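Local coordinates for protein MS5a (Brassica napus, PDB 6L77) that is a meiosis-related plant protein of cystatin-like fold whose molecular role is not settled, though it probably enhances papain activity instead of inhibiting it, at residues L141-S146 with V188-D193; I205-R210 with E224-P229; D110-K115 with D165-T170. One frame throughout, in Å; residues are numbered along the deposited sequence.

Contact 1. Residues L141-S146 with V188-D193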
ATOM      1  N   LEU A 141      -3.802  -4.145   1.824  1.00 19.16           N
ATOM      2  CA  LEU A 141      -2.889  -4.019   0.691  1.00 19.47           C
ATOM      3  C   LEU A 141      -1.471  -3.671   1.142  1.00 20.15           C
ATOM      4  O   LEU A 141      -0.494  -4.282   0.682  1.00 20.19           O
ATOM      5  CB  LEU A 141      -3.414  -2.956  -0.278  1.00 18.40           C
ATOM      6  CG  LEU A 141      -2.498  -2.654  -1.477  1.00 18.69           C
ATOM      7  CD1 LEU A 141      -2.263  -3.910  -2.305  1.00 22.69           C
ATOM      8  CD2 LEU A 141      -3.117  -1.577  -2.335  1.00 18.91           C
ATOM      9  N   TYR A 142      -1.329  -2.672   2.025  1.00 21.17           N
ATOM     10  CA  TYR A 142       0.021  -2.269   2.418  1.00 19.95           C
ATOM     11  C   TYR A 142       0.701  -3.381   3.206  1.00 21.65           C
ATOM     12  O   TYR A 142       1.906  -3.618   3.041  1.00 24.37           O
ATOM     13  CB  TYR A 142       0.008  -0.971   3.232  1.00 18.96           C
ATOM     14  CG  TYR A 142      -0.433   0.300   2.502  1.00 16.95           C
ATOM     15  CD1 TYR A 142      -1.016   0.255   1.231  1.00 16.73           C
ATOM     16  CD2 TYR A 142      -0.265   1.547   3.102  1.00 18.64           C
ATOM     17  CE1 TYR A 142      -1.420   1.437   0.581  1.00 18.01           C
ATOM     18  CE2 TYR A 142      -0.668   2.719   2.469  1.00 17.29           C
ATOM     19  CZ  TYR A 142      -1.249   2.657   1.215  1.00 18.52           C
ATOM     20  OH  TYR A 142      -1.650   3.818   0.602  1.00 19.68           O
HETATM   21  N   MSE A 143      -0.058  -4.096   4.037  1.00 18.94           N
HETATM   22  CA  MSE A 143       0.480  -5.289   4.711  1.00 20.72           C
HETATM   23  C   MSE A 143       0.957  -6.349   3.708  1.00 21.58           C
HETATM   24  O   MSE A 143       2.041  -6.922   3.846  1.00 23.08           O
HETATM   25  CB  MSE A 143      -0.573  -5.911   5.635  1.00 20.58           C
HETATM   26  CG  MSE A 143      -0.152  -7.271   6.212  1.00 27.94           C
HETATM   27 SE   MSE A 143      -1.610  -8.158   7.196  1.00 36.57          SE
HETATM   28  CE  MSE A 143      -2.894  -8.364   5.728  1.00 27.28           C
ATOM     29  N   GLU A 144       0.132  -6.610   2.692  1.00 24.35           N
ATOM     30  CA  GLU A 144       0.483  -7.636   1.714  1.00 24.45           C
ATOM     31  C   GLU A 144       1.750  -7.271   0.951  1.00 22.26           C
ATOM     32  O   GLU A 144       2.608  -8.131   0.711  1.00 24.37           O
ATOM     33  CB  GLU A 144      -0.689  -7.863   0.760  1.00 23.80           C
ATOM     34  CG  GLU A 144      -1.832  -8.586   1.450  1.00 27.91           C
ATOM     35  CD  GLU A 144      -3.043  -8.788   0.562  1.00 44.76           C
ATOM     36  OE1 GLU A 144      -3.072  -8.231  -0.560  1.00 45.77           O
ATOM     37  OE2 GLU A 144      -3.968  -9.506   0.998  1.00 40.26           O
ATOM     38  N   ILE A 145       1.896  -6.004   0.565  1.00 22.07           N
ATOM     39  CA  ILE A 145       3.111  -5.590  -0.129  1.00 20.72           C
ATOM     40  C   ILE A 145       4.317  -5.692   0.797  1.00 22.90           C
ATOM     41  O   ILE A 145       5.406  -6.098   0.375  1.00 23.28           O
ATOM     42  CB  ILE A 145       2.944  -4.167  -0.695  1.00 21.97           C
ATOM     43  CG1 ILE A 145       1.793  -4.148  -1.705  1.00 23.25           C
ATOM     44  CG2 ILE A 145       4.232  -3.709  -1.366  1.00 24.37           C
ATOM     45  CD1 ILE A 145       1.410  -2.770  -2.174  1.00 21.17           C
ATOM     46  N   SER A 146       4.140  -5.343   2.074  1.00 23.93           N
ATOM     47  CA  SER A 146       5.224  -5.477   3.043  1.00 24.77           C
ATOM     48  C   SER A 146       5.643  -6.931   3.201  1.00 24.74           C
ATOM     49  O   SER A 146       6.839  -7.250   3.216  1.00 25.08           O
ATOM     50  CB  SER A 146       4.790  -4.903   4.397  1.00 24.48           C
ATOM     51  OG  SER A 146       4.432  -3.537   4.282  1.00 25.41           O
ATOM     52  N   VAL A 188       1.672   4.289   8.686  1.00 20.90           N
ATOM     53  CA  VAL A 188       0.826   3.158   9.060  1.00 20.02           C
ATOM     54  C   VAL A 188       1.672   2.101   9.756  1.00 21.93           C
ATOM     55  O   VAL A 188       2.700   1.672   9.221  1.00 22.69           O
ATOM     56  CB  VAL A 188       0.116   2.555   7.835  1.00 27.93           C
ATOM     57  CG1 VAL A 188      -0.936   1.564   8.295  1.00 27.52           C
ATOM     58  CG2 VAL A 188      -0.508   3.653   6.982  1.00 30.85           C
ATOM     59  N   TYR A 189       1.225   1.662  10.933  1.00 21.89           N
ATOM     60  CA  TYR A 189       1.849   0.573  11.679  1.00 23.72           C
ATOM     61  C   TYR A 189       0.877  -0.596  11.690  1.00 27.58           C
ATOM     62  O   TYR A 189      -0.259  -0.450  12.156  1.00 30.04           O
ATOM     63  CB  TYR A 189       2.164   0.986  13.119  1.00 23.97           C
ATOM     64  CG  TYR A 189       3.005   2.236  13.262  1.00 23.36           C
ATOM     65  CD1 TYR A 189       2.417   3.498  13.269  1.00 26.32           C
ATOM     66  CD2 TYR A 189       4.387   2.155  13.425  1.00 24.88           C
ATOM     67  CE1 TYR A 189       3.182   4.643  13.429  1.00 31.97           C
ATOM     68  CE2 TYR A 189       5.158   3.295  13.575  1.00 30.62           C
ATOM     69  CZ  TYR A 189       4.549   4.534  13.582  1.00 38.21           C
ATOM     70  OH  TYR A 189       5.315   5.662  13.743  1.00 42.60           O
ATOM     71  N   ILE A 190       1.315  -1.750  11.200  1.00 25.39           N
ATOM     72  CA  ILE A 190       0.440  -2.907  11.064  1.00 22.57           C
ATOM     73  C   ILE A 190       1.062  -4.073  11.807  1.00 27.95           C
ATOM     74  O   ILE A 190       2.163  -4.517  11.464  1.00 25.20           O
ATOM     75  CB  ILE A 190       0.196  -3.276   9.594  1.00 22.09           C
ATOM     76  CG1 ILE A 190      -0.300  -2.043   8.835  1.00 22.02           C
ATOM     77  CG2 ILE A 190      -0.807  -4.447   9.521  1.00 24.21           C
ATOM     78  CD1 ILE A 190      -0.475  -2.244   7.330  1.00 23.17           C
ATOM     79  N   ARG A 191       0.352  -4.573  12.811  1.00 26.85           N
ATOM     80  CA  ARG A 191       0.745  -5.766  13.544  1.00 27.67           C
ATOM     81  C   ARG A 191      -0.078  -6.930  13.002  1.00 30.78           C
ATOM     82  O   ARG A 191      -1.313  -6.889  13.054  1.00 29.22           O
ATOM     83  CB  ARG A 191       0.515  -5.562  15.043  1.00 28.57           C
ATOM     84  CG  ARG A 191       0.653  -6.817  15.897  1.00 30.46           C
ATOM     85  CD  ARG A 191       2.100  -7.240  16.123  1.00 31.72           C
ATOM     86  NE  ARG A 191       2.122  -8.427  16.970  1.00 37.42           N
ATOM     87  CZ  ARG A 191       1.924  -9.667  16.529  1.00 38.03           C
ATOM     88  NH1 ARG A 191       1.928 -10.678  17.381  1.00 46.17           N
ATOM     89  NH2 ARG A 191       1.725  -9.898  15.238  1.00 40.66           N
ATOM     90  N   TYR A 192       0.594  -7.954  12.464  1.00 27.14           N
ATOM     91  CA  TYR A 192      -0.155  -9.053  11.866  1.00 33.20           C
ATOM     92  C   TYR A 192       0.560 -10.378  12.087  1.00 34.17           C
ATOM     93  O   TYR A 192       1.784 -10.424  12.249  1.00 32.25           O
ATOM     94  CB  TYR A 192      -0.406  -8.810  10.371  1.00 30.16           C
ATOM     95  CG  TYR A 192       0.828  -8.808   9.476  1.00 30.25           C
ATOM     96  CD1 TYR A 192       1.624  -7.670   9.347  1.00 25.28           C
ATOM     97  CD2 TYR A 192       1.173  -9.934   8.735  1.00 28.69           C
ATOM     98  CE1 TYR A 192       2.742  -7.661   8.503  1.00 25.46           C
ATOM     99  CE2 TYR A 192       2.285  -9.936   7.899  1.00 29.89           C
ATOM    100  CZ  TYR A 192       3.064  -8.794   7.782  1.00 27.40           C
ATOM    101  OH  TYR A 192       4.177  -8.798   6.952  1.00 28.99           O
ATOM    102  N   ASP A 193      -0.225 -11.456  12.101  1.00 31.01           N
ATOM    103  CA  ASP A 193       0.296 -12.811  12.233  1.00 36.25           C
ATOM    104  C   ASP A 193       0.227 -13.532  10.893  1.00 37.25           C
ATOM    105  O   ASP A 193      -0.711 -13.337  10.116  1.00 34.83           O
ATOM    106  CB  ASP A 193      -0.479 -13.620  13.278  1.00 36.07           C
ATOM    107  CG  ASP A 193      -0.047 -13.311  14.693  1.00 45.32           C
ATOM    108  OD1 ASP A 193       0.966 -12.602  14.871  1.00 49.35           O
ATOM    109  OD2 ASP A 193      -0.727 -13.780  15.632  1.00 52.57           O
TER
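Met143 and Tyr192 meet where helix 138-150 lies across strand 186-195, the helix-on-sheet core of this cystatin-like fold. Measured over the short segments, the two axes pass 9.5 Å apart at -71°, and the contact is buried throughout. Met143, a selenomethionine in the crystal, has the largest share of it. Its CG stands anti to the backbone N (chi1 172°), which sends the chain over the Tyr192 ring: CG sits above the ring centre, 3.5 Å from the centroid, in a CH-pi contact. Beyond CG, SE lies oblique to the ring toward its CB side, 3.4 Å from Tyr192 CG, giving a Met-aromatic contact. Tyr192 holds its CG between the backbone N and the carbonyl carbon (chi1 66°), and its ring also stacks with His204 of the next strand. An alanine in place of Tyr192 would probably leave Met143 CG without its aromatic face and open a gap between helix and strand.

Two residues earlier on the strand, Ile190 pushes CD1 against the helix backbone, 3.8 Å from Met143 N, and 4.0 Å from Met143 CB. The same methyl reaches Tyr142 CB at 4.3 Å, while Val188 CG2 approaches the Tyr142 ring obliquely, 4.4 Å from CD2. The phenol oxygen of Tyr142 is hydrogen-bonded to His23 and Arg210, so the polar end of this buried ring is satisfied. One turn on, Ser146 OG turns back to Tyr142 O at 2.8 Å; that carbonyl also accepts from Ser146 N, the two donors arriving from opposite faces of its plane. Alternate strand residues Val188, Ile190 and Tyr192 thus present one largely apolar face to the helix, as expected for a helix packed on an antiparallel sheet.

Contact 2. Residues I205-R210 with E224-P229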
ATOM      1  N   ILE A 205       5.480  -7.041  12.215  1.00 31.70           N
ATOM      2  CA  ILE A 205       5.086  -5.635  12.203  1.00 30.10           C
ATOM      3  C   ILE A 205       5.589  -5.022  10.904  1.00 30.12           C
ATOM      4  O   ILE A 205       6.756  -5.208  10.541  1.00 30.27           O
ATOM      5  CB  ILE A 205       5.650  -4.863  13.414  1.00 28.78           C
ATOM      6  CG1 ILE A 205       4.988  -5.340  14.711  1.00 29.62           C
ATOM      7  CG2 ILE A 205       5.473  -3.357  13.230  1.00 31.46           C
ATOM      8  CD1 ILE A 205       5.628  -4.785  15.979  1.00 34.83           C
ATOM      9  N   ALA A 206       4.712  -4.300  10.205  1.00 25.54           N
ATOM     10  CA  ALA A 206       5.093  -3.508   9.042  1.00 24.48           C
ATOM     11  C   ALA A 206       4.906  -2.032   9.362  1.00 27.23           C
ATOM     12  O   ALA A 206       3.954  -1.650  10.052  1.00 28.47           O
ATOM     13  CB  ALA A 206       4.269  -3.889   7.807  1.00 23.34           C
ATOM     14  N   ILE A 207       5.822  -1.204   8.874  1.00 25.36           N
ATOM     15  CA  ILE A 207       5.737   0.245   9.030  1.00 23.34           C
ATOM     16  C   ILE A 207       5.835   0.847   7.637  1.00 27.40           C
ATOM     17  O   ILE A 207       6.805   0.587   6.922  1.00 26.30           O
ATOM     18  CB  ILE A 207       6.849   0.792   9.943  1.00 30.60           C
ATOM     19  CG1 ILE A 207       6.753   0.155  11.334  1.00 27.65           C
ATOM     20  CG2 ILE A 207       6.750   2.310  10.042  1.00 30.04           C
ATOM     21  CD1 ILE A 207       7.876   0.550  12.280  1.00 29.47           C
ATOM     22  N   VAL A 208       4.826   1.623   7.235  1.00 22.11           N
ATOM     23  CA  VAL A 208       4.766   2.143   5.867  1.00 22.27           C
ATOM     24  C   VAL A 208       4.384   3.615   5.900  1.00 24.13           C
ATOM     25  O   VAL A 208       3.352   3.975   6.478  1.00 22.78           O
ATOM     26  CB  VAL A 208       3.752   1.378   4.995  1.00 22.04           C
ATOM     27  CG1 VAL A 208       3.751   1.972   3.581  1.00 27.11           C
ATOM     28  CG2 VAL A 208       4.067  -0.105   4.953  1.00 24.83           C
ATOM     29  N   ARG A 209       5.193   4.463   5.267  1.00 23.13           N
ATOM     30  CA  ARG A 209       4.827   5.861   5.086  1.00 21.89           C
ATOM     31  C   ARG A 209       4.274   6.068   3.680  1.00 23.74           C
ATOM     32  O   ARG A 209       4.936   5.738   2.688  1.00 22.89           O
ATOM     33  CB  ARG A 209       6.008   6.801   5.319  1.00 23.89           C
ATOM     34  CG  ARG A 209       5.565   8.260   5.254  1.00 27.58           C
ATOM     35  CD  ARG A 209       6.730   9.230   5.349  1.00 35.10           C
ATOM     36  NE  ARG A 209       7.383   9.175   6.649  1.00 35.50           N
ATOM     37  CZ  ARG A 209       8.602   8.686   6.864  1.00 48.89           C
ATOM     38  NH1 ARG A 209       9.331   8.214   5.854  1.00 49.12           N
ATOM     39  NH2 ARG A 209       9.104   8.689   8.094  1.00 49.88           N
ATOM     40  N   ARG A 210       3.067   6.613   3.602  1.00 19.72           N
ATOM     41  CA  ARG A 210       2.486   7.078   2.353  1.00 20.00           C
ATOM     42  C   ARG A 210       2.628   8.593   2.284  1.00 21.80           C
ATOM     43  O   ARG A 210       2.107   9.312   3.146  1.00 21.81           O
ATOM     44  CB  ARG A 210       1.007   6.691   2.246  1.00 19.55           C
ATOM     45  CG  ARG A 210       0.358   7.151   0.930  1.00 17.37           C
ATOM     46  CD  ARG A 210      -1.092   7.609   1.164  1.00 18.55           C
ATOM     47  NE  ARG A 210      -1.960   6.494   1.541  1.00 18.28           N
ATOM     48  CZ  ARG A 210      -3.108   6.618   2.207  1.00 19.17           C
ATOM     49  NH1 ARG A 210      -3.534   7.816   2.592  1.00 17.90           N
ATOM     50  NH2 ARG A 210      -3.830   5.536   2.486  1.00 19.23           N
ATOM     51  N   GLU A 224       9.290  -0.549   5.897  1.00 26.65           N
ATOM     52  CA  GLU A 224      10.232  -1.489   6.487  1.00 31.57           C
ATOM     53  C   GLU A 224       9.456  -2.509   7.305  1.00 28.48           C
ATOM     54  O   GLU A 224       8.387  -2.206   7.840  1.00 30.95           O
ATOM     55  CB  GLU A 224      11.252  -0.774   7.378  1.00 35.11           C
ATOM     56  CG  GLU A 224      12.236   0.077   6.598  1.00 50.78           C
ATOM     57  CD  GLU A 224      13.258   0.768   7.481  1.00 63.15           C
ATOM     58  OE1 GLU A 224      13.039   0.849   8.715  1.00 60.28           O
ATOM     59  OE2 GLU A 224      14.283   1.230   6.933  1.00 70.18           O
ATOM     60  N   SER A 225      10.003  -3.718   7.399  1.00 28.13           N
ATOM     61  CA  SER A 225       9.372  -4.810   8.123  1.00 31.79           C
ATOM     62  C   SER A 225      10.283  -5.324   9.227  1.00 35.49           C
ATOM     63  O   SER A 225      11.512  -5.223   9.143  1.00 35.93           O
ATOM     64  CB  SER A 225       9.018  -5.966   7.186  1.00 36.94           C
ATOM     65  OG  SER A 225       7.943  -5.601   6.347  1.00 37.08           O
ATOM     66  N   GLN A 226       9.664  -5.892  10.258  1.00 31.95           N
ATOM     67  CA  GLN A 226      10.400  -6.452  11.380  1.00 33.02           C
ATOM     68  C   GLN A 226       9.605  -7.617  11.954  1.00 34.50           C
ATOM     69  O   GLN A 226       8.393  -7.716  11.764  1.00 37.48           O
ATOM     70  CB  GLN A 226      10.670  -5.387  12.449  1.00 35.54           C
ATOM     71  CG  GLN A 226       9.394  -4.798  13.038  1.00 32.92           C
ATOM     72  CD  GLN A 226       9.655  -3.655  13.999  1.00 38.17           C
ATOM     73  OE1 GLN A 226       9.620  -3.837  15.216  1.00 40.67           O
ATOM     74  NE2 GLN A 226       9.900  -2.464  13.457  1.00 34.57           N
ATOM     75  N   LEU A 227      10.302  -8.512  12.646  1.00 39.89           N
ATOM     76  CA  LEU A 227       9.656  -9.610  13.350  1.00 41.00           C
ATOM     77  C   LEU A 227       9.483  -9.258  14.824  1.00 45.01           C
ATOM     78  O   LEU A 227      10.301  -8.543  15.410  1.00 45.19           O
ATOM     79  CB  LEU A 227      10.463 -10.906  13.226  1.00 40.65           C
ATOM     80  CG  LEU A 227      10.642 -11.511  11.834  1.00 39.39           C
ATOM     81  CD1 LEU A 227      11.397 -12.818  11.931  1.00 46.65           C
ATOM     82  CD2 LEU A 227       9.302 -11.721  11.173  1.00 41.06           C
ATOM     83  N   VAL A 228       8.409  -9.768  15.419  1.00 46.15           N
ATOM     84  CA  VAL A 228       8.138  -9.590  16.841  1.00 47.22           C
ATOM     85  C   VAL A 228       8.777 -10.761  17.590  1.00 56.50           C
ATOM     86  O   VAL A 228       8.406 -11.916  17.326  1.00 52.53           O
ATOM     87  CB  VAL A 228       6.635  -9.523  17.130  1.00 43.23           C
ATOM     88  CG1 VAL A 228       6.385  -9.342  18.617  1.00 48.08           C
ATOM     89  CG2 VAL A 228       5.968  -8.416  16.314  1.00 41.61           C
ATOM     90  N   PRO A 229       9.715 -10.512  18.523  1.00 67.71           N
ATOM     91  CA  PRO A 229      10.467 -11.475  19.345  1.00 72.50           C
ATOM     92  C   PRO A 229       9.719 -12.766  19.690  1.00 74.53           C
ATOM     93  O   PRO A 229       8.792 -12.733  20.498  1.00 74.32           O
ATOM     94  CB  PRO A 229      10.755 -10.680  20.619  1.00 73.74           C
ATOM     95  CG  PRO A 229      10.699  -9.220  20.202  1.00 71.32           C
ATOM     96  CD  PRO A 229      10.160  -9.136  18.794  1.00 66.52           C
TER
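Glu224 and Ile207 open the register of an antiparallel beta hairpin, strand 201-212 with strand 219-227, in the large sheet of this cystatin-like fold. They form a hydrogen-bonded pair: Glu224 N gives to Ile207 O and Ile207 N to Glu224 O, both at 2.9 Å. Ser225 follows opposite Ala206 in a non-hydrogen-bonded pair, their side chains on the face that carries helix 138-150; Ser225 CA also makes a CA-H...O contact to Ile205 O at 3.6 Å.

Gln226 closes the next hydrogen-bonded pair with Ile205. The bond from Ile205 N to Gln226 O is almost straight at the hydrogen, 178°, and Gln226 N returns one to Ile205 O. On the face shared by Glu224, Ile205 and Ile207, Gln226 and Ile205 lie side by side, pointing the same way. A chi1 of 61°, with CG between the backbone N and the carbonyl carbon, sets Gln226 CG 3.8 Å from Ile205 CB. The chain is extended beyond CG and carries NE2 past Ile207 CD1 at 3.8 Å; NE2 is hydrogen-bonded to Asp110 O in the loop covering this face.

Past Leu227, Val228 crosses Ile205 at about a right angle. Its CG2, beside the backbone N, touches both Ile205 CG1 at 3.6 Å and CD1 at 3.7 Å.

Contact 3. Residues D110-K115 with D165-T170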
ATOM      1  N   ASP A 110      11.537   3.118  13.697  1.00 40.84           N
ATOM      2  CA  ASP A 110      11.943   1.722  13.726  1.00 41.83           C
ATOM      3  C   ASP A 110      11.118   0.867  14.677  1.00 41.15           C
ATOM      4  O   ASP A 110      11.316  -0.352  14.718  1.00 44.00           O
ATOM      5  CB  ASP A 110      13.431   1.607  14.084  1.00 54.72           C
ATOM      6  CG  ASP A 110      13.739   2.112  15.471  1.00 67.26           C
ATOM      7  OD1 ASP A 110      13.048   3.045  15.935  1.00 71.69           O
ATOM      8  OD2 ASP A 110      14.677   1.574  16.099  1.00 74.26           O
ATOM      9  N   LYS A 111      10.198   1.462  15.439  1.00 37.08           N
ATOM     10  CA  LYS A 111       9.397   0.709  16.393  1.00 31.50           C
ATOM     11  C   LYS A 111       7.958   1.203  16.374  1.00 34.30           C
ATOM     12  O   LYS A 111       7.666   2.337  15.981  1.00 34.59           O
ATOM     13  CB  LYS A 111       9.932   0.823  17.833  1.00 38.55           C
ATOM     14  CG  LYS A 111      11.384   0.435  18.033  1.00 47.90           C
ATOM     15  CD  LYS A 111      11.778   0.586  19.499  1.00 49.04           C
ATOM     16  CE  LYS A 111      13.288   0.653  19.674  1.00 61.97           C
ATOM     17  NZ  LYS A 111      13.995  -0.514  19.072  1.00 67.89           N
ATOM     18  N   TRP A 112       7.070   0.315  16.805  1.00 33.60           N
ATOM     19  CA  TRP A 112       5.697   0.675  17.122  1.00 31.04           C
ATOM     20  C   TRP A 112       5.675   1.909  18.026  1.00 38.25           C
ATOM     21  O   TRP A 112       6.550   2.054  18.889  1.00 41.06           O
ATOM     22  CB  TRP A 112       5.019  -0.496  17.840  1.00 33.60           C
ATOM     23  CG  TRP A 112       3.528  -0.445  17.799  1.00 34.24           C
ATOM     24  CD1 TRP A 112       2.686   0.131  18.712  1.00 35.23           C
ATOM     25  CD2 TRP A 112       2.701  -0.978  16.769  1.00 28.59           C
ATOM     26  NE1 TRP A 112       1.377  -0.018  18.305  1.00 32.21           N
ATOM     27  CE2 TRP A 112       1.363  -0.702  17.117  1.00 32.61           C
ATOM     28  CE3 TRP A 112       2.963  -1.674  15.585  1.00 29.77           C
ATOM     29  CZ2 TRP A 112       0.291  -1.093  16.313  1.00 34.57           C
ATOM     30  CZ3 TRP A 112       1.903  -2.061  14.796  1.00 28.00           C
ATOM     31  CH2 TRP A 112       0.584  -1.766  15.157  1.00 28.36           C
ATOM     32  N   PRO A 113       4.695   2.805  17.873  1.00 32.09           N
ATOM     33  CA  PRO A 113       4.635   3.983  18.754  1.00 33.95           C
ATOM     34  C   PRO A 113       4.452   3.587  20.206  1.00 32.98           C
ATOM     35  O   PRO A 113       3.611   2.749  20.539  1.00 35.11           O
ATOM     36  CB  PRO A 113       3.418   4.757  18.234  1.00 35.85           C
ATOM     37  CG  PRO A 113       2.606   3.732  17.454  1.00 32.56           C
ATOM     38  CD  PRO A 113       3.648   2.840  16.840  1.00 32.38           C
ATOM     39  N   SER A 114       5.235   4.226  21.069  1.00 36.06           N
ATOM     40  CA  SER A 114       5.158   4.049  22.510  1.00 42.34           C
ATOM     41  C   SER A 114       4.033   4.897  23.099  1.00 40.12           C
ATOM     42  O   SER A 114       3.507   5.814  22.462  1.00 32.53           O
ATOM     43  CB  SER A 114       6.477   4.438  23.163  1.00 47.88           C
ATOM     44  OG  SER A 114       6.725   5.819  22.958  1.00 52.66           O
ATOM     45  N   LYS A 115       3.686   4.597  24.353  1.00 32.12           N
ATOM     46  CA  LYS A 115       2.617   5.336  25.011  1.00 31.84           C
ATOM     47  C   LYS A 115       2.901   6.831  25.021  1.00 34.06           C
ATOM     48  O   LYS A 115       1.961   7.633  24.965  1.00 31.10           O
ATOM     49  CB  LYS A 115       2.414   4.812  26.438  1.00 39.36           C
ATOM     50  CG  LYS A 115       2.277   3.295  26.498  1.00 49.77           C
ATOM     51  CD  LYS A 115       1.638   2.809  27.787  1.00 55.03           C
ATOM     52  CE  LYS A 115       0.178   3.225  27.884  1.00 57.65           C
ATOM     53  NZ  LYS A 115      -0.466   2.643  29.090  1.00 53.58           N
ATOM     54  N   ASP A 165      -3.608  -5.488  14.839  1.00 28.65           N
ATOM     55  CA  ASP A 165      -3.632  -4.135  15.376  1.00 28.03           C
ATOM     56  C   ASP A 165      -3.099  -3.194  14.309  1.00 27.70           C
ATOM     57  O   ASP A 165      -2.200  -3.564  13.543  1.00 26.07           O
ATOM     58  CB  ASP A 165      -2.791  -4.037  16.657  1.00 31.28           C
ATOM     59  CG  ASP A 165      -3.046  -2.759  17.431  1.00 51.86           C
ATOM     60  OD1 ASP A 165      -4.011  -2.032  17.092  1.00 59.31           O
ATOM     61  OD2 ASP A 165      -2.277  -2.488  18.384  1.00 53.60           O
ATOM     62  N   VAL A 166      -3.677  -1.996  14.235  1.00 22.57           N
ATOM     63  CA  VAL A 166      -3.272  -0.997  13.248  1.00 22.79           C
ATOM     64  C   VAL A 166      -3.282   0.361  13.933  1.00 23.56           C
ATOM     65  O   VAL A 166      -4.245   0.700  14.624  1.00 22.58           O
ATOM     66  CB  VAL A 166      -4.195  -0.974  12.011  1.00 24.98           C
ATOM     67  CG1 VAL A 166      -3.780   0.136  11.048  1.00 24.72           C
ATOM     68  CG2 VAL A 166      -4.179  -2.309  11.289  1.00 24.45           C
ATOM     69  N   VAL A 167      -2.213   1.129  13.754  1.00 22.00           N
ATOM     70  CA  VAL A 167      -2.147   2.507  14.224  1.00 24.56           C
ATOM     71  C   VAL A 167      -1.736   3.364  13.036  1.00 25.39           C
ATOM     72  O   VAL A 167      -0.822   2.994  12.299  1.00 22.31           O
ATOM     73  CB  VAL A 167      -1.149   2.666  15.390  1.00 28.99           C
ATOM     74  CG1 VAL A 167      -0.895   4.140  15.706  1.00 24.32           C
ATOM     75  CG2 VAL A 167      -1.657   1.919  16.625  1.00 24.77           C
ATOM     76  N   VAL A 168      -2.416   4.492  12.834  1.00 24.20           N
ATOM     77  CA  VAL A 168      -2.071   5.423  11.764  1.00 22.04           C
ATOM     78  C   VAL A 168      -1.703   6.763  12.383  1.00 21.48           C
ATOM     79  O   VAL A 168      -2.387   7.238  13.296  1.00 23.02           O
ATOM     80  CB  VAL A 168      -3.226   5.601  10.758  1.00 24.30           C
ATOM     81  CG1 VAL A 168      -2.825   6.604   9.682  1.00 24.05           C
ATOM     82  CG2 VAL A 168      -3.593   4.257  10.117  1.00 21.18           C
ATOM     83  N   GLU A 169      -0.631   7.375  11.882  1.00 20.28           N
ATOM     84  CA  GLU A 169      -0.204   8.690  12.333  1.00 24.13           C
ATOM     85  C   GLU A 169      -0.298   9.670  11.173  1.00 23.61           C
ATOM     86  O   GLU A 169       0.148   9.373  10.053  1.00 20.13           O
ATOM     87  CB  GLU A 169       1.218   8.669  12.914  1.00 28.19           C
ATOM     88  CG  GLU A 169       1.687  10.059  13.361  1.00 28.35           C
ATOM     89  CD  GLU A 169       2.915  10.053  14.271  1.00 37.72           C
ATOM     90  OE1 GLU A 169       3.510   8.976  14.484  1.00 36.24           O
ATOM     91  OE2 GLU A 169       3.276  11.139  14.780  1.00 30.31           O
ATOM     92  N   THR A 170      -0.887  10.832  11.443  1.00 21.20           N
ATOM     93  CA  THR A 170      -1.013  11.912  10.478  1.00 25.36           C
ATOM     94  C   THR A 170      -0.220  13.116  10.956  1.00 24.35           C
ATOM     95  O   THR A 170       0.182  13.209  12.116  1.00 29.52           O
ATOM     96  CB  THR A 170      -2.476  12.334  10.275  1.00 26.20           C
ATOM     97  OG1 THR A 170      -2.990  12.818  11.518  1.00 26.76           O
ATOM     98  CG2 THR A 170      -3.323  11.156   9.791  1.00 28.39           C
TER
HETATM   99  O   HOH W   1      -1.465  -0.048  19.702  1.00 49.62           O
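Trp112 and Pro113 belong to a loop that approaches strand 161-170 without pairing with it: the nearest CA atoms, those of Pro113 and Val167, are still 8.3 Å apart. The strand pairs with strand 186-195 on one flank, through Arg191 and Tyr189 among others, and with strand 124-127 on the other, leaving the loop to reach it by side chains. Ser114, next after Pro113, is the N-cap of helix 115-119.

The indole of Trp112 does most of the touching. Its CG is anti to the backbone N (chi1 -160°), and the six-membered ring reaches in to the strand. CZ2 lies 3.6 Å from Val167 CG2, which approaches the ring obliquely, and CH2 comes 3.7 Å from Asp165 O. In the wider fold this lays a loop over the face of the cystatin-like antiparallel sheet, where Trp112 also rests on Arg191 and Pro113 on Tyr189.

A water links the polar groups. It accepts from Trp112 NE1 at 3.2 Å and donates to Asp165 OD2 at 2.9 Å, so the indole N-H and the carboxylate are tied indirectly; the indole ring and carboxylate planes stand 39° apart. Pro113 CD lies over one face of the indole, offset toward the rim. The proline and Val167 slide past each other in opposite directions, Pro113 CG meeting Val167 CG1 at 3.9 Å.

All three contacts reach the same antiparallel sheet, in which strand 186-195 of contact 1 lies between strand 201-212 of contact 2 and strand 161-170 of contact 3. Backbone bonds tie them: Val188 N to Val208 O on one flank, Tyr189 N to Val167 O on the other. Contact 1 is the deep one, mainly apolar and aromatic, with no polar bond between helix and strand. Contact 2, partly buried, is chiefly backbone pairing, with side chains alongside. Contact 3 lies farthest from the chain centre, where a loop brings in an indole, a proline and a water. That loop also meets contact 2, with Ile205 CG2 against Trp112 CE3.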